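Local structure of ammonium transporter (Kuenenia stuttgartiensis, 6EU6) at residues 108-120 with 316-328. The protein probably senses ammonium at the membrane, as the transporter-like part of an ammonium sensor histidine kinase that signals across the bilayer. Residues are numbered along the deposited sequence; the frame is centred on the assembly and turned at random.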
ATOM      1  N   ALA A 108      19.113  -2.032   7.426  1.00 26.33           N
ATOM      2  CA  ALA A 108      20.160  -1.793   6.458  1.00 25.63           C
ATOM      3  C   ALA A 108      19.884  -0.639   5.523  1.00 26.43           C
ATOM      4  O   ALA A 108      20.810   0.005   5.013  1.00 24.93           O
ATOM      5  CB  ALA A 108      20.319  -3.080   5.650  1.00 28.61           C
ATOM      6  N   THR A 109      18.600  -0.378   5.240  1.00 24.90           N
ATOM      7  CA  THR A 109      18.262   0.596   4.238  1.00 23.99           C
ATOM      8  C   THR A 109      18.395   2.026   4.756  1.00 27.88           C
ATOM      9  O   THR A 109      18.486   2.979   3.944  1.00 27.33           O
ATOM     10  CB  THR A 109      16.875   0.345   3.622  1.00 25.76           C
ATOM     11  OG1 THR A 109      16.794   1.091   2.427  1.00 25.52           O
ATOM     12  CG2 THR A 109      15.757   0.804   4.503  1.00 25.61           C
ATOM     13  N   ILE A 110      18.402   2.190   6.079  1.00 26.42           N
ATOM     14  CA  ILE A 110      18.670   3.480   6.696  1.00 24.85           C
ATOM     15  C   ILE A 110      19.928   4.150   6.076  1.00 27.50           C
ATOM     16  O   ILE A 110      19.966   5.365   5.794  1.00 26.47           O
ATOM     17  CB  ILE A 110      18.860   3.318   8.227  1.00 25.79           C
ATOM     18  CG1 ILE A 110      17.499   2.938   8.822  1.00 25.44           C
ATOM     19  CG2 ILE A 110      19.351   4.614   8.879  1.00 26.86           C
ATOM     20  CD1 ILE A 110      17.481   2.292  10.209  1.00 27.56           C
ATOM     21  N   LEU A 111      20.969   3.344   5.862  1.00 26.79           N
ATOM     22  CA  LEU A 111      22.209   3.813   5.274  1.00 26.99           C
ATOM     23  C   LEU A 111      21.998   4.695   4.075  1.00 29.10           C
ATOM     24  O   LEU A 111      22.660   5.695   3.930  1.00 26.18           O
ATOM     25  CB  LEU A 111      23.012   2.567   4.806  1.00 29.58           C
ATOM     26  CG  LEU A 111      24.338   2.833   4.089  1.00 29.60           C
ATOM     27  CD1 LEU A 111      25.326   3.617   4.975  1.00 30.69           C
ATOM     28  CD2 LEU A 111      24.962   1.539   3.684  1.00 31.94           C
ATOM     29  N   THR A 112      21.217   4.229   3.097  1.00 29.03           N
ATOM     30  CA  THR A 112      21.232   4.891   1.787  1.00 27.52           C
ATOM     31  C   THR A 112      20.903   6.371   1.844  1.00 27.59           C
ATOM     32  O   THR A 112      21.494   7.188   1.123  1.00 28.02           O
ATOM     33  CB  THR A 112      20.340   4.243   0.738  1.00 27.51           C
ATOM     34  OG1 THR A 112      18.979   4.366   1.153  1.00 29.36           O
ATOM     35  CG2 THR A 112      20.711   2.800   0.562  1.00 28.10           C
ATOM     36  N   GLY A 113      19.994   6.761   2.697  1.00 25.52           N
ATOM     37  CA  GLY A 113      19.617   8.159   2.715  1.00 24.94           C
ATOM     38  C   GLY A 113      20.667   9.045   3.349  1.00 28.58           C
ATOM     39  O   GLY A 113      20.757  10.227   3.031  1.00 28.44           O
ATOM     40  N   ALA A 114      21.429   8.500   4.277  1.00 29.16           N
ATOM     41  CA  ALA A 114      22.473   9.278   4.964  1.00 30.41           C
ATOM     42  C   ALA A 114      23.650   9.587   4.021  1.00 30.30           C
ATOM     43  O   ALA A 114      24.235  10.676   4.066  1.00 29.99           O
ATOM     44  CB  ALA A 114      22.933   8.528   6.159  1.00 31.71           C
ATOM     45  N   ILE A 115      23.953   8.672   3.105  1.00 29.96           N
ATOM     46  CA  ILE A 115      25.064   8.930   2.135  1.00 28.80           C
ATOM     47  C   ILE A 115      24.635   9.199   0.692  1.00 27.66           C
ATOM     48  O   ILE A 115      25.436   9.187  -0.258  1.00 30.10           O
ATOM     49  CB  ILE A 115      26.108   7.820   2.211  1.00 28.09           C
ATOM     50  CG1 ILE A 115      25.520   6.495   1.854  1.00 29.58           C
ATOM     51  CG2 ILE A 115      26.702   7.800   3.634  1.00 32.55           C
ATOM     52  CD1 ILE A 115      26.534   5.362   1.732  1.00 29.85           C
ATOM     53  N   ALA A 116      23.356   9.498   0.514  1.00 27.90           N
ATOM     54  CA  ALA A 116      22.850   9.814  -0.794  1.00 27.52           C
ATOM     55  C   ALA A 116      23.551  11.017  -1.447  1.00 29.76           C
ATOM     56  O   ALA A 116      24.059  11.957  -0.761  1.00 29.06           O
ATOM     57  CB  ALA A 116      21.356  10.088  -0.728  1.00 25.97           C
ATOM     58  N   GLU A 117      23.519  11.017  -2.785  1.00 28.47           N
ATOM     59  CA  GLU A 117      23.923  12.205  -3.592  1.00 33.63           C
ATOM     60  C   GLU A 117      25.424  12.325  -3.873  1.00 30.88           C
ATOM     61  O   GLU A 117      25.765  12.959  -4.854  1.00 33.75           O
ATOM     62  CB  GLU A 117      23.373  13.578  -3.047  1.00 29.02           C
ATOM     63  CG  GLU A 117      21.905  13.495  -2.597  1.00 33.42           C
ATOM     64  CD  GLU A 117      21.098  14.686  -3.038  1.00 39.78           C
ATOM     65  OE1 GLU A 117      20.288  14.599  -3.973  1.00 36.17           O
ATOM     66  OE2 GLU A 117      21.287  15.736  -2.436  1.00 35.18           O
ATOM     67  N   ARG A 118      26.274  11.655  -3.098  1.00 30.92           N
ATOM     68  CA  ARG A 118      27.717  11.803  -3.310  1.00 31.13           C
ATOM     69  C   ARG A 118      28.543  10.573  -3.018  1.00 33.92           C
ATOM     70  O   ARG A 118      29.710  10.523  -3.378  1.00 35.11           O
ATOM     71  CB  ARG A 118      28.252  13.026  -2.590  1.00 28.33           C
ATOM     72  CG  ARG A 118      28.553  12.838  -1.086  1.00 33.78           C
ATOM     73  CD  ARG A 118      27.296  12.659  -0.238  1.00 29.00           C
ATOM     74  NE  ARG A 118      27.572  12.821   1.195  1.00 31.77           N
ATOM     75  CZ  ARG A 118      26.720  12.660   2.193  1.00 28.96           C
ATOM     76  NH1 ARG A 118      25.441  12.395   1.939  1.00 32.76           N
ATOM     77  NH2 ARG A 118      27.114  12.788   3.440  1.00 30.80           N
ATOM     78  N   SER A 119      27.962   9.564  -2.398  1.00 30.47           N
ATOM     79  CA  SER A 119      28.616   8.313  -2.295  1.00 32.22           C
ATOM     80  C   SER A 119      28.482   7.564  -3.602  1.00 30.71           C
ATOM     81  O   SER A 119      27.481   7.759  -4.371  1.00 30.73           O
ATOM     82  CB  SER A 119      28.070   7.510  -1.126  1.00 32.80           C
ATOM     83  OG  SER A 119      26.743   7.114  -1.317  1.00 26.88           O
ATOM     84  N   GLY A 120      29.448   6.670  -3.860  1.00 32.56           N
ATOM     85  CA  GLY A 120      29.353   5.764  -4.996  1.00 34.00           C
ATOM     86  C   GLY A 120      28.602   4.517  -4.666  1.00 36.77           C
ATOM     87  O   GLY A 120      28.309   4.216  -3.469  1.00 34.65           O
ATOM     88  N   ILE A 316      27.915  16.993  10.065  1.00 31.96           N
ATOM     89  CA  ILE A 316      27.658  15.736   9.324  1.00 32.92           C
ATOM     90  C   ILE A 316      26.502  15.984   8.381  1.00 30.95           C
ATOM     91  O   ILE A 316      25.436  16.490   8.811  1.00 31.43           O
ATOM     92  CB  ILE A 316      27.388  14.560  10.247  1.00 32.06           C
ATOM     93  CG1 ILE A 316      28.592  14.397  11.178  1.00 30.20           C
ATOM     94  CG2 ILE A 316      27.132  13.262   9.444  1.00 31.97           C
ATOM     95  CD1 ILE A 316      28.340  13.484  12.350  1.00 32.46           C
ATOM     96  N   ASP A 317      26.738  15.745   7.098  1.00 30.61           N
ATOM     97  CA  ASP A 317      25.707  16.019   6.096  1.00 32.42           C
ATOM     98  C   ASP A 317      24.835  14.754   5.850  1.00 30.30           C
ATOM     99  O   ASP A 317      25.284  13.761   5.226  1.00 33.00           O
ATOM    100  CB  ASP A 317      26.321  16.506   4.807  1.00 31.73           C
ATOM    101  CG  ASP A 317      25.259  16.953   3.765  1.00 32.39           C
ATOM    102  OD1 ASP A 317      24.078  17.234   4.061  1.00 32.08           O
ATOM    103  OD2 ASP A 317      25.631  17.040   2.606  1.00 31.57           O
ATOM    104  N   ASP A 318      23.575  14.848   6.290  1.00 31.37           N
ATOM    105  CA  ASP A 318      22.615  13.690   6.309  1.00 29.31           C
ATOM    106  C   ASP A 318      21.367  14.133   5.562  1.00 27.26           C
ATOM    107  O   ASP A 318      20.503  14.849   6.116  1.00 26.14           O
ATOM    108  CB  ASP A 318      22.301  13.409   7.733  1.00 31.71           C
ATOM    109  CG  ASP A 318      21.330  12.250   7.930  1.00 33.03           C
ATOM    110  OD1 ASP A 318      20.722  11.695   6.946  1.00 33.92           O
ATOM    111  OD2 ASP A 318      21.157  11.989   9.149  1.00 34.40           O
ATOM    112  N   PRO A 319      21.337  13.859   4.271  1.00 28.45           N
ATOM    113  CA  PRO A 319      20.290  14.447   3.408  1.00 26.91           C
ATOM    114  C   PRO A 319      18.848  14.117   3.836  1.00 30.76           C
ATOM    115  O   PRO A 319      17.974  14.872   3.532  1.00 29.86           O
ATOM    116  CB  PRO A 319      20.592  13.797   2.051  1.00 27.65           C
ATOM    117  CG  PRO A 319      22.079  13.515   2.104  1.00 29.33           C
ATOM    118  CD  PRO A 319      22.296  13.024   3.493  1.00 27.21           C
ATOM    119  N   VAL A 320      18.609  13.030   4.575  1.00 27.37           N
ATOM    120  CA  VAL A 320      17.257  12.665   5.008  1.00 27.70           C
ATOM    121  C   VAL A 320      17.050  12.733   6.501  1.00 28.24           C
ATOM    122  O   VAL A 320      16.042  12.287   6.968  1.00 29.68           O
ATOM    123  CB  VAL A 320      16.854  11.253   4.523  1.00 30.21           C
ATOM    124  CG1 VAL A 320      17.031  11.114   3.009  1.00 28.83           C
ATOM    125  CG2 VAL A 320      17.605  10.191   5.267  1.00 28.95           C
ATOM    126  N   SER A 321      18.035  13.232   7.233  1.00 27.02           N
ATOM    127  CA  SER A 321      18.057  13.252   8.689  1.00 28.53           C
ATOM    128  C   SER A 321      17.941  11.853   9.303  1.00 25.63           C
ATOM    129  O   SER A 321      17.269  11.664  10.316  1.00 27.34           O
ATOM    130  CB  SER A 321      16.995  14.193   9.223  1.00 29.56           C
ATOM    131  OG  SER A 321      17.131  15.449   8.634  1.00 29.74           O
ATOM    132  N   ALA A 322      18.491  10.846   8.607  1.00 27.29           N
ATOM    133  CA  ALA A 322      18.464   9.476   9.063  1.00 27.85           C
ATOM    134  C   ALA A 322      19.057   9.295  10.475  1.00 29.63           C
ATOM    135  O   ALA A 322      18.580   8.491  11.291  1.00 24.52           O
ATOM    136  CB  ALA A 322      19.220   8.604   8.110  1.00 29.46           C
ATOM    137  N   ILE A 323      20.115  10.054  10.756  1.00 28.61           N
ATOM    138  CA  ILE A 323      20.815   9.902  12.060  1.00 28.61           C
ATOM    139  C   ILE A 323      19.913  10.411  13.166  1.00 27.67           C
ATOM    140  O   ILE A 323      19.663   9.744  14.142  1.00 29.43           O
ATOM    141  CB  ILE A 323      22.132  10.673  12.074  1.00 26.58           C
ATOM    142  CG1 ILE A 323      23.063  10.126  10.983  1.00 28.45           C
ATOM    143  CG2 ILE A 323      22.735  10.542  13.464  1.00 29.95           C
ATOM    144  CD1 ILE A 323      24.216  11.111  10.645  1.00 29.70           C
ATOM    145  N   ALA A 324      19.337  11.574  12.951  1.00 26.93           N
ATOM    146  CA  ALA A 324      18.349  12.075  13.908  1.00 27.22           C
ATOM    147  C   ALA A 324      17.131  11.204  14.078  1.00 27.74           C
ATOM    148  O   ALA A 324      16.696  10.992  15.219  1.00 25.36           O
ATOM    149  CB  ALA A 324      17.914  13.464  13.502  1.00 27.41           C
ATOM    150  N   VAL A 325      16.557  10.648  12.976  1.00 27.77           N
ATOM    151  CA  VAL A 325      15.298   9.930  13.072  1.00 26.87           C
ATOM    152  C   VAL A 325      15.592   8.589  13.778  1.00 26.59           C
ATOM    153  O   VAL A 325      14.985   8.225  14.807  1.00 25.00           O
ATOM    154  CB  VAL A 325      14.674   9.698  11.686  1.00 27.06           C
ATOM    155  CG1 VAL A 325      13.614   8.622  11.717  1.00 26.01           C
ATOM    156  CG2 VAL A 325      14.132  11.018  11.133  1.00 30.21           C
ATOM    157  N   HIS A 326      16.511   7.844  13.178  1.00 24.69           N
ATOM    158  CA  HIS A 326      16.769   6.475  13.582  1.00 23.37           C
ATOM    159  C   HIS A 326      17.778   6.342  14.787  1.00 23.87           C
ATOM    160  O   HIS A 326      17.528   5.582  15.689  1.00 25.68           O
ATOM    161  CB  HIS A 326      17.246   5.651  12.383  1.00 24.44           C
ATOM    162  CG  HIS A 326      16.301   5.642  11.216  1.00 24.17           C
ATOM    163  ND1 HIS A 326      15.230   4.792  11.133  1.00 27.22           N
ATOM    164  CD2 HIS A 326      16.268   6.396  10.092  1.00 26.75           C
ATOM    165  CE1 HIS A 326      14.570   5.025  10.005  1.00 23.09           C
ATOM    166  NE2 HIS A 326      15.164   6.025   9.378  1.00 25.91           N
ATOM    167  N   GLY A 327      18.869   7.041  14.725  1.00 24.93           N
ATOM    168  CA  GLY A 327      19.891   6.988  15.777  1.00 29.31           C
ATOM    169  C   GLY A 327      19.340   7.661  17.046  1.00 25.99           C
ATOM    170  O   GLY A 327      19.110   7.007  18.037  1.00 28.91           O
ATOM    171  N   VAL A 328      19.052   8.940  16.961  1.00 25.21           N
ATOM    172  CA  VAL A 328      18.619   9.675  18.148  1.00 27.76           C
ATOM    173  C   VAL A 328      17.215   9.290  18.595  1.00 29.38           C
ATOM    174  O   VAL A 328      16.949   9.038  19.776  1.00 29.21           O
ATOM    175  CB  VAL A 328      18.752  11.199  17.965  1.00 30.30           C
ATOM    176  CG1 VAL A 328      18.237  11.953  19.220  1.00 29.19           C
ATOM    177  CG2 VAL A 328      20.177  11.568  17.638  1.00 30.77           C
TER
HETATM  178  O   HOH W   1      28.909  14.248   5.862  1.00 28.38           O
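Arg118 reaches Asp317 and Pro319 with CG set between its backbone N and carbonyl carbon (chi1 82°), and the chain bends at chi2, which folds it back toward the carbonyls of Ala114 and Ala116. Arg118 NH2 donates to Asp317 O at 2.7 Å, within the carbonyl plane but 28° out of the guanidinium plane. Arg118 NH1 grips two carbonyls of its own segment, Ala116 O almost straight (N-H...O angle 166°) and Ala114 O at 3.0 Å, while NE is bonded to Gly186 O. A methionine in its place would probably leave the carbonyls of Ala114, Ala116 and Asp317 without the donors that Arg118 supplies. Asp317 turns its carboxylate to a salt bridge with Arg188. Pro319 CD sits against the carbonyl oxygens of Gly113 and Ala114, 3.1 Å from Ala114 O, and the methyls of Val320 lie on the bare backbone of Gly113. This joins helices 93-114 and 322-340 of the Amt fold, whose pieces 108-114 and 322-328 run roughly antiparallel. Asp318 OD2 accepts from Ile323 N at 2.7 Å through its syn lone pair, in the first turn of helix 322-340. Ile110 lays CG1 over the centre of the His326 ring, 3.6 Å from the centroid, with Val325 CG1 on the opposite face; His326 has its main polar partner in His171, consistent with the twin-histidine pair of Amt pores.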